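VP24 (White spot syndrome virus, PDB 5HLJ) is a major envelope protein of the virion, probably held in the viral membrane by a transmembrane helix. Local coordinates at residues Tyr50-Gly55 / Val62-Asp67; Asp67-Ser72 / Arg96-Thr101; Lys102-Val107 / Leu137-Ile142. One frame throughout, in Å; residues are numbered along the deposited sequence.

Interaction 1. Residues Tyr50-Gly55 / Val62-Asp67; sequences YVAGQG and VKKKGD
Lys64 lays the start of its aliphatic chain over the aromatic ring of Tyr50, a CH-pi contact near the protein surface where the loop entering strand 68-72 folds back over Tyr50 of strand 48-51. Lys64 CB stands 4.0 Å from the centroid of the Tyr50 ring and only 11° off the ring normal, so the methylene sits almost squarely over the middle of one face. From there the lysine chain bends at chi2 (-63°), which carries CD out beyond the rim on the CE2 and OH side, 3.9 Å from Tyr50 CE2. The tyrosine side chain is directed to the loop by its first torsion, with CG anti to the backbone N (chi1 -173°). Farther along the lysine, Lys64 CE comes within 4.2 Å of Ala52 CB, and that same methyl lies in the plane of the Tyr50 ring at its edge.

Strands 48-51 and 68-72 are neighbouring parallel strands of the large mixed sheet, so the chain between them must cross over, and it does so through the single short helix 58-61. The parallel pairing includes backbone hydrogen bonds of Tyr50 with Ile68 and Leu70, while Ile69 of the same strand touches both the Tyr50 and the Lys64 side chains.

The loop backbone approaches the tyrosine as well. Lys65 O lies 3.4 Å from Tyr50 CD1, coming in obliquely to the ring. Next to it, Gly66 brings bare main chain up to the base of the tyrosine, its CA 4.4 Å from Tyr50 CB. No hydrogen bond joins the two segments here; a weak one within the loop, Gly66 N to Lys64 O at 3.2 Å, spans the bend that carries Lys65 outward.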
loop_
_atom_site.group_PDB
_atom_site.type_symbol
_atom_site.label_atom_id
_atom_site.label_comp_id
_atom_site.label_asym_id
_atom_site.label_seq_id
_atom_site.Cartn_x
_atom_site.Cartn_y
_atom_site.Cartn_z
ATOM N N TYR A 50 19.754 6.941 8.251
ATOM C CA TYR A 50 19.992 7.932 9.295
ATOM C C TYR A 50 19.044 9.100 9.106
ATOM O O TYR A 50 19.104 9.817 8.096
ATOM C CB TYR A 50 21.455 8.419 9.269
ATOM C CG TYR A 50 21.880 9.332 10.415
ATOM C CD1 TYR A 50 22.830 8.910 11.350
ATOM C CD2 TYR A 50 21.379 10.625 10.540
ATOM C CE1 TYR A 50 23.246 9.736 12.385
ATOM C CE2 TYR A 50 21.787 11.458 11.574
ATOM C CZ TYR A 50 22.725 11.002 12.493
ATOM O OH TYR A 50 23.134 11.824 13.511
ATOM N N VAL A 51 18.193 9.315 10.094
ATOM C CA VAL A 51 17.277 10.426 10.031
ATOM C C VAL A 51 17.789 11.560 10.914
ATOM O O VAL A 51 17.599 11.527 12.129
ATOM C CB VAL A 51 15.860 10.001 10.469
ATOM C CG1 VAL A 51 14.893 11.159 10.358
ATOM C CG2 VAL A 51 15.378 8.818 9.634
ATOM N N ALA A 52 18.428 12.560 10.298
ATOM C CA ALA A 52 18.985 13.704 11.032
ATOM C C ALA A 52 17.910 14.602 11.624
ATOM O O ALA A 52 16.721 14.440 11.344
ATOM C CB ALA A 52 19.904 14.522 10.124
ATOM N N GLY A 53 18.325 15.557 12.449
ATOM C CA GLY A 53 17.393 16.537 12.982
ATOM C C GLY A 53 16.802 17.442 11.904
ATOM O O GLY A 53 17.355 17.582 10.811
ATOM N N GLN A 54 15.682 18.074 12.219
ATOM C CA GLN A 54 15.015 18.953 11.270
ATOM C C GLN A 54 15.916 20.063 10.743
ATOM O O GLN A 54 16.765 20.586 11.455
ATOM C CB GLN A 54 13.781 19.563 11.912
ATOM C CG GLN A 54 14.091 20.363 13.155
ATOM C CD GLN A 54 12.847 20.623 13.995
ATOM O OE1 GLN A 54 12.157 19.687 14.418
ATOM N NE2 GLN A 54 12.555 21.897 14.239
ATOM N N GLY A 55 15.719 20.408 9.477
ATOM C CA GLY A 55 16.408 21.522 8.855
ATOM C C GLY A 55 17.913 21.392 8.701
ATOM O O GLY A 55 18.612 22.397 8.574
ATOM N N VAL A 62 25.726 15.463 4.501
ATOM C CA VAL A 62 26.640 14.478 3.916
ATOM C C VAL A 62 27.737 13.996 4.877
ATOM O O VAL A 62 28.569 13.163 4.510
ATOM C CB VAL A 62 27.324 15.019 2.635
ATOM C CG1 VAL A 62 26.270 15.400 1.591
ATOM C CG2 VAL A 62 28.252 16.180 2.946
ATOM N N LYS A 63 27.737 14.503 6.105
ATOM C CA LYS A 63 28.729 14.073 7.092
ATOM C C LYS A 63 28.161 13.057 8.092
ATOM O O LYS A 63 28.906 12.452 8.864
ATOM C CB LYS A 63 29.284 15.289 7.837
ATOM C CG LYS A 63 29.872 16.341 6.892
ATOM C CD LYS A 63 30.819 17.316 7.586
ATOM C CE LYS A 63 30.078 18.416 8.301
ATOM N NZ LYS A 63 31.015 19.509 8.698
ATOM N N LYS A 64 26.843 12.864 8.076
ATOM C CA LYS A 64 26.208 11.960 9.023
ATOM C C LYS A 64 26.641 10.516 8.801
ATOM O O LYS A 64 27.092 10.144 7.715
ATOM C CB LYS A 64 24.695 12.073 8.937
ATOM C CG LYS A 64 24.190 13.470 9.127
ATOM C CD LYS A 64 24.501 14.004 10.499
ATOM C CE LYS A 64 24.009 15.425 10.630
ATOM N NZ LYS A 64 24.077 15.904 12.033
ATOM N N LYS A 65 26.510 9.712 9.847
ATOM C CA LYS A 65 27.028 8.349 9.833
ATOM C C LYS A 65 25.943 7.379 9.383
ATOM O O LYS A 65 25.239 6.789 10.213
ATOM C CB LYS A 65 27.542 7.948 11.212
ATOM C CG LYS A 65 28.982 8.361 11.467
ATOM C CD LYS A 65 29.233 8.641 12.944
ATOM C CE LYS A 65 30.729 8.710 13.249
ATOM N NZ LYS A 65 30.932 9.027 14.689
ATOM N N GLY A 66 25.828 7.193 8.072
ATOM C CA GLY A 66 24.844 6.288 7.522
ATOM C C GLY A 66 25.025 6.157 6.038
ATOM O O GLY A 66 25.881 6.799 5.456
ATOM N N ASP A 67 24.199 5.323 5.429
ATOM C CA ASP A 67 24.267 5.093 3.998
ATOM C C ASP A 67 23.249 5.944 3.229
ATOM O O ASP A 67 23.459 6.298 2.061
ATOM C CB ASP A 67 24.049 3.605 3.705
ATOM C CG ASP A 67 25.133 2.725 4.324
ATOM O OD1 ASP A 67 26.225 2.630 3.720
ATOM O OD2 ASP A 67 24.890 2.133 5.404
#

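Interaction 2. Residues Asp67-Ser72 / Arg96-Thr101; sequences DIILTS and RVYNNT
The ring of Tyr98 meets Ile69 at its edge and not over a face: Ile69 CG1 lies near the ring plane, 3.8 Å from Tyr98 CD2, and the two side chains run side by side in the same direction. A second flat group, the Asn99 carboxamide, uses OD1 twice. Thr101 OG1 donates to it in plane on a lone pair, and Thr101 N donates from above the plane, closing an Asx turn as strand 90-99 ends; Asn99 ND2 is given to Leu137 O and Arg103 O.

The backbones of 68-72 and 96-99 form an antiparallel pair. Ile69 and Tyr98 form a hydrogen-bonded pair, with Ile69 N to Tyr98 O at 2.8 Å and Tyr98 N to Ile69 O at 2.6 Å; Thr71 and Arg96 form the next, and Asn100 N reaches Asp67 O beyond the strand ends. On the face of Ile68 and Leu70, Val97 is gripped by both: Val97 CG1 touches Ile68 CG2 at 3.8 Å and Val97 CG2 touches Leu70 CD2 at 3.9 Å. On the other face Thr71 CG2 packs on Arg96 CB, and Leu61 of helix 58-61 covers Ile69 and Thr71.

The polar ends turn to other partners, Arg96 to Asp58 in a salt bridge and Thr71 OG1 to Gly53 O, so main-chain bonds and hydrocarbon packing hold the strands together.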
loop_
_atom_site.group_PDB
_atom_site.type_symbol
_atom_site.label_atom_id
_atom_site.label_comp_id
_atom_site.label_asym_id
_atom_site.label_seq_id
_atom_site.Cartn_x
_atom_site.Cartn_y
_atom_site.Cartn_z
ATOM N N ASP A 67 24.199 5.323 5.429
ATOM C CA ASP A 67 24.267 5.093 3.998
ATOM C C ASP A 67 23.249 5.944 3.229
ATOM O O ASP A 67 23.459 6.298 2.061
ATOM C CB ASP A 67 24.049 3.605 3.705
ATOM C CG ASP A 67 25.133 2.725 4.324
ATOM O OD1 ASP A 67 26.225 2.630 3.720
ATOM O OD2 ASP A 67 24.890 2.133 5.404
ATOM N N ILE A 68 22.145 6.255 3.902
ATOM C CA ILE A 68 21.073 7.088 3.372
ATOM C C ILE A 68 20.689 8.075 4.475
ATOM O O ILE A 68 20.348 7.653 5.585
ATOM C CB ILE A 68 19.841 6.247 2.941
ATOM C CG1 ILE A 68 20.210 5.269 1.826
ATOM C CG2 ILE A 68 18.720 7.132 2.488
ATOM C CD1 ILE A 68 19.123 4.251 1.523
ATOM N N ILE A 69 20.772 9.374 4.187
ATOM C CA ILE A 69 20.568 10.397 5.205
ATOM C C ILE A 69 19.377 11.259 4.840
ATOM O O ILE A 69 19.310 11.802 3.730
ATOM C CB ILE A 69 21.813 11.325 5.370
ATOM C CG1 ILE A 69 23.111 10.552 5.158
ATOM C CG2 ILE A 69 21.795 12.033 6.733
ATOM C CD1 ILE A 69 23.393 9.517 6.229
ATOM N N LEU A 70 18.449 11.414 5.775
ATOM C CA LEU A 70 17.253 12.185 5.519
ATOM C C LEU A 70 17.102 13.327 6.510
ATOM O O LEU A 70 17.460 13.190 7.681
ATOM C CB LEU A 70 16.007 11.304 5.593
ATOM C CG LEU A 70 15.882 10.057 4.722
ATOM C CD1 LEU A 70 16.520 8.850 5.390
ATOM C CD2 LEU A 70 14.417 9.812 4.459
ATOM N N THR A 71 16.551 14.444 6.032
ATOM C CA THR A 71 16.103 15.525 6.899
ATOM C C THR A 71 14.797 16.110 6.341
ATOM O O THR A 71 14.623 16.219 5.130
ATOM C CB THR A 71 17.184 16.646 7.043
ATOM O OG1 THR A 71 16.729 17.641 7.962
ATOM C CG2 THR A 71 17.479 17.311 5.699
ATOM N N SER A 72 13.865 16.446 7.220
ATOM C CA SER A 72 12.678 17.176 6.812
ATOM C C SER A 72 12.903 18.662 7.066
ATOM O O SER A 72 13.467 19.038 8.097
ATOM C CB SER A 72 11.441 16.672 7.553
ATOM O OG SER A 72 11.642 16.662 8.953
ATOM N N ARG A 96 15.072 16.280 2.311
ATOM C CA ARG A 96 16.325 16.196 1.583
ATOM C C ARG A 96 16.945 14.857 1.938
ATOM O O ARG A 96 17.073 14.508 3.117
ATOM C CB ARG A 96 17.258 17.370 1.934
ATOM C CG ARG A 96 16.651 18.764 1.664
ATOM C CD ARG A 96 16.673 19.130 0.177
ATOM N NE ARG A 96 18.043 19.355 -0.304
ATOM C CZ ARG A 96 18.401 19.319 -1.584
ATOM N NH1 ARG A 96 17.494 19.058 -2.518
ATOM N NH2 ARG A 96 19.668 19.519 -1.934
ATOM N N VAL A 97 17.301 14.089 0.921
ATOM C CA VAL A 97 17.745 12.727 1.129
ATOM C C VAL A 97 19.076 12.495 0.444
ATOM O O VAL A 97 19.183 12.581 -0.779
ATOM C CB VAL A 97 16.710 11.690 0.608
ATOM C CG1 VAL A 97 17.189 10.260 0.871
ATOM C CG2 VAL A 97 15.361 11.909 1.254
ATOM N N TYR A 98 20.087 12.181 1.251
ATOM C CA TYR A 98 21.399 11.860 0.733
ATOM C C TYR A 98 21.516 10.360 0.498
ATOM O O TYR A 98 21.479 9.571 1.439
ATOM C CB TYR A 98 22.492 12.346 1.693
ATOM C CG TYR A 98 23.902 12.155 1.181
ATOM C CD1 TYR A 98 24.210 12.383 -0.156
ATOM C CD2 TYR A 98 24.935 11.784 2.042
ATOM C CE1 TYR A 98 25.494 12.215 -0.633
ATOM C CE2 TYR A 98 26.233 11.619 1.571
ATOM C CZ TYR A 98 26.506 11.836 0.238
ATOM O OH TYR A 98 27.791 11.677 -0.242
ATOM N N ASN A 99 21.652 9.981 -0.767
ATOM C CA ASN A 99 21.871 8.601 -1.154
ATOM C C ASN A 99 23.358 8.350 -1.345
ATOM O O ASN A 99 23.941 8.691 -2.388
ATOM C CB ASN A 99 21.098 8.257 -2.435
ATOM C CG ASN A 99 21.372 6.834 -2.926
ATOM O OD1 ASN A 99 21.936 6.010 -2.202
ATOM N ND2 ASN A 99 20.968 6.543 -4.165
ATOM N N ASN A 100 23.967 7.751 -0.330
ATOM C CA ASN A 100 25.380 7.420 -0.381
ATOM C C ASN A 100 25.589 5.905 -0.465
ATOM O O ASN A 100 26.497 5.370 0.156
ATOM C CB ASN A 100 26.112 7.992 0.839
ATOM C CG ASN A 100 27.613 8.161 0.598
ATOM O OD1 ASN A 100 28.093 8.111 -0.543
ATOM N ND2 ASN A 100 28.350 8.376 1.672
ATOM N N THR A 101 24.727 5.229 -1.221
ATOM C CA THR A 101 24.932 3.835 -1.584
ATOM C C THR A 101 25.581 3.798 -2.971
ATOM O O THR A 101 25.869 4.841 -3.559
ATOM C CB THR A 101 23.607 3.017 -1.590
ATOM O OG1 THR A 101 22.814 3.368 -2.732
ATOM C CG2 THR A 101 22.797 3.262 -0.324
#

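Interaction 3. Residues Lys102-Val107 / Leu137-Ile142; sequences KRDITV and LKKNRI
Asp104 carries the polar side of this contact, each carboxylate oxygen serving a different partner. Asp104 OD1 forms a salt bridge with Lys138 NZ at 2.9 Å, met on the syn side and 23° out of the carboxylate plane; bends at chi2 and chi3 curl the lysine chain back to the acid. Asn172 ND2 also donates to OD1. Asp104 OD2 takes the backbone Lys139 N at 3.0 Å, nearly in line with its C-O bond. With Lys139 NZ 4.3 Å from Asp104 OD2, beyond salt-bridge range, the positive surroundings would be expected to favour the ionised acid.

Backbone pairing follows directly. Ile105 and Leu137 make an antiparallel hydrogen-bonded pair, Ile105 N to Leu137 O at 3.1 Å and Leu137 N to Ile105 O at 2.6 Å. It joins strand 105-114 to the short strand 135-137, the outermost on that side of the sheet. The chain then reverses through a type II turn from Lys138 to Arg141, with Asn140 at positive phi (64°), and enters strand 141-151, which lies near the sheet's other end beside strand 90-99.

Apolar contact is made by Leu137, whose CD1 packs across Val107 CG2 at 3.7 Å and, more loosely, against Ile105 CG2. Toward the surface, Lys139 stretches past the loop that leads into strand 105-114, its CD 3.2 Å from Lys102 O.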
loop_
_atom_site.group_PDB
_atom_site.type_symbol
_atom_site.label_atom_id
_atom_site.label_comp_id
_atom_site.label_asym_id
_atom_site.label_seq_id
_atom_site.Cartn_x
_atom_site.Cartn_y
_atom_site.Cartn_z
ATOM N N LYS A 102 25.810 2.605 -3.496
ATOM C CA LYS A 102 26.459 2.478 -4.795
ATOM C C LYS A 102 25.469 2.477 -5.962
ATOM O O LYS A 102 25.874 2.351 -7.114
ATOM C CB LYS A 102 27.300 1.203 -4.844
ATOM C CG LYS A 102 28.499 1.187 -3.900
ATOM C CD LYS A 102 29.215 -0.160 -3.978
ATOM C CE LYS A 102 30.399 -0.250 -3.020
ATOM N NZ LYS A 102 31.035 -1.608 -3.048
ATOM N N ARG A 103 24.176 2.622 -5.683
ATOM C CA ARG A 103 23.197 2.647 -6.772
ATOM C C ARG A 103 22.083 3.655 -6.579
ATOM O O ARG A 103 21.754 4.034 -5.461
ATOM C CB ARG A 103 22.571 1.272 -6.971
ATOM C CG ARG A 103 23.375 0.380 -7.872
ATOM C CD ARG A 103 22.609 -0.872 -8.264
ATOM N NE ARG A 103 21.298 -0.623 -8.863
ATOM C CZ ARG A 103 20.619 -1.549 -9.537
ATOM N NH1 ARG A 103 21.131 -2.761 -9.685
ATOM N NH2 ARG A 103 19.437 -1.273 -10.071
ATOM N N ASP A 104 21.522 4.086 -7.700
ATOM C CA ASP A 104 20.264 4.809 -7.706
ATOM C C ASP A 104 19.178 4.001 -6.989
ATOM O O ASP A 104 19.140 2.771 -7.082
ATOM C CB ASP A 104 19.835 5.108 -9.138
ATOM C CG ASP A 104 20.667 6.211 -9.783
ATOM O OD1 ASP A 104 20.444 6.488 -10.982
ATOM O OD2 ASP A 104 21.507 6.832 -9.092
ATOM N N ILE A 105 18.312 4.705 -6.268
ATOM C CA ILE A 105 17.181 4.104 -5.573
ATOM C C ILE A 105 15.896 4.788 -6.001
ATOM O O ILE A 105 15.853 6.014 -6.072
ATOM C CB ILE A 105 17.321 4.241 -4.055
ATOM C CG1 ILE A 105 18.568 3.506 -3.565
ATOM C CG2 ILE A 105 16.060 3.758 -3.360
ATOM C CD1 ILE A 105 18.891 3.805 -2.138
ATOM N N THR A 106 14.854 4.019 -6.299
ATOM C CA THR A 106 13.547 4.618 -6.538
ATOM C C THR A 106 12.673 4.453 -5.292
ATOM O O THR A 106 12.588 3.363 -4.709
ATOM C CB THR A 106 12.822 4.010 -7.778
ATOM O OG1 THR A 106 13.640 4.163 -8.950
ATOM C CG2 THR A 106 11.473 4.718 -8.030
ATOM N N VAL A 107 12.059 5.543 -4.854
ATOM C CA VAL A 107 11.001 5.432 -3.863
ATOM C C VAL A 107 9.691 5.220 -4.622
ATOM O O VAL A 107 9.197 6.129 -5.276
ATOM C CB VAL A 107 10.937 6.669 -2.942
ATOM C CG1 VAL A 107 9.915 6.459 -1.825
ATOM C CG2 VAL A 107 12.309 6.927 -2.334
ATOM N N LEU A 137 16.089 8.586 -6.165
ATOM C CA LEU A 137 17.163 9.143 -5.357
ATOM C C LEU A 137 18.491 8.821 -6.063
ATOM O O LEU A 137 18.989 7.695 -6.006
ATOM C CB LEU A 137 17.131 8.586 -3.929
ATOM C CG LEU A 137 15.771 8.580 -3.208
ATOM C CD1 LEU A 137 15.833 7.805 -1.873
ATOM C CD2 LEU A 137 15.265 9.980 -2.962
ATOM N N LYS A 138 19.032 9.800 -6.772
ATOM C CA LYS A 138 20.295 9.608 -7.482
ATOM C C LYS A 138 21.424 9.395 -6.466
ATOM O O LYS A 138 21.457 10.046 -5.419
ATOM C CB LYS A 138 20.586 10.811 -8.379
ATOM C CG LYS A 138 19.511 11.091 -9.411
ATOM C CD LYS A 138 19.447 9.982 -10.433
ATOM C CE LYS A 138 20.682 9.999 -11.329
ATOM N NZ LYS A 138 20.572 9.026 -12.447
ATOM N N LYS A 139 22.322 8.464 -6.754
ATOM C CA LYS A 139 23.437 8.215 -5.844
ATOM C C LYS A 139 24.492 9.337 -5.873
ATOM O O LYS A 139 24.709 9.970 -6.902
ATOM C CB LYS A 139 24.087 6.876 -6.163
ATOM C CG LYS A 139 24.781 6.810 -7.503
ATOM C CD LYS A 139 25.524 5.486 -7.621
ATOM C CE LYS A 139 26.361 5.443 -8.885
ATOM N NZ LYS A 139 25.578 5.874 -10.069
ATOM N N ASN A 140 25.129 9.558 -4.723
ATOM C CA ASN A 140 26.104 10.629 -4.524
ATOM C C ASN A 140 25.475 11.989 -4.672
ATOM O O ASN A 140 26.154 12.971 -4.979
ATOM C CB ASN A 140 27.284 10.501 -5.491
ATOM C CG ASN A 140 28.165 9.324 -5.160
ATOM O OD1 ASN A 140 28.357 8.423 -5.979
ATOM N ND2 ASN A 140 28.687 9.311 -3.935
ATOM N N ARG A 141 24.169 12.048 -4.448
ATOM C CA ARG A 141 23.466 13.297 -4.591
ATOM C C ARG A 141 22.500 13.478 -3.441
ATOM O O ARG A 141 22.045 12.502 -2.839
ATOM C CB ARG A 141 22.742 13.345 -5.936
ATOM C CG ARG A 141 22.516 14.754 -6.442
ATOM C CD ARG A 141 21.758 14.756 -7.749
ATOM N NE ARG A 141 22.484 14.061 -8.816
ATOM C CZ ARG A 141 21.997 13.891 -10.045
ATOM N NH1 ARG A 141 20.794 14.381 -10.344
ATOM N NH2 ARG A 141 22.709 13.243 -10.967
ATOM N N ILE A 142 22.229 14.733 -3.102
ATOM C CA ILE A 142 21.143 15.038 -2.194
ATOM C C ILE A 142 19.899 15.297 -3.046
ATOM O O ILE A 142 19.931 16.086 -3.991
ATOM C CB ILE A 142 21.470 16.239 -1.303
ATOM C CG1 ILE A 142 22.854 16.047 -0.670
ATOM C CG2 ILE A 142 20.418 16.417 -0.218
ATOM C CD1 ILE A 142 23.251 17.154 0.268
#

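How the interactions relate
Followed from the N terminus, the three contacts come in series, with none nested in or crossing another. Interaction 1 closes the crossover through helix 58-61, and Asp67 passes directly from it into interaction 2. That contact closes the excursion over residues 73-95 and ends at Thr101; interaction 3 begins at Lys102 and closes the longer run over 108-136. Strands 48-51, 68-72 and 90-99 thus lie side by side, with Ala52 N probably bonded to Leu70 O between interactions 1 and 2. Asn99 O probably accepts from Asn140 N, linking 96-101 to the turn of interaction 3. Val62 CG1 packing on Ile142 CD1 joins interactions 1 and 3.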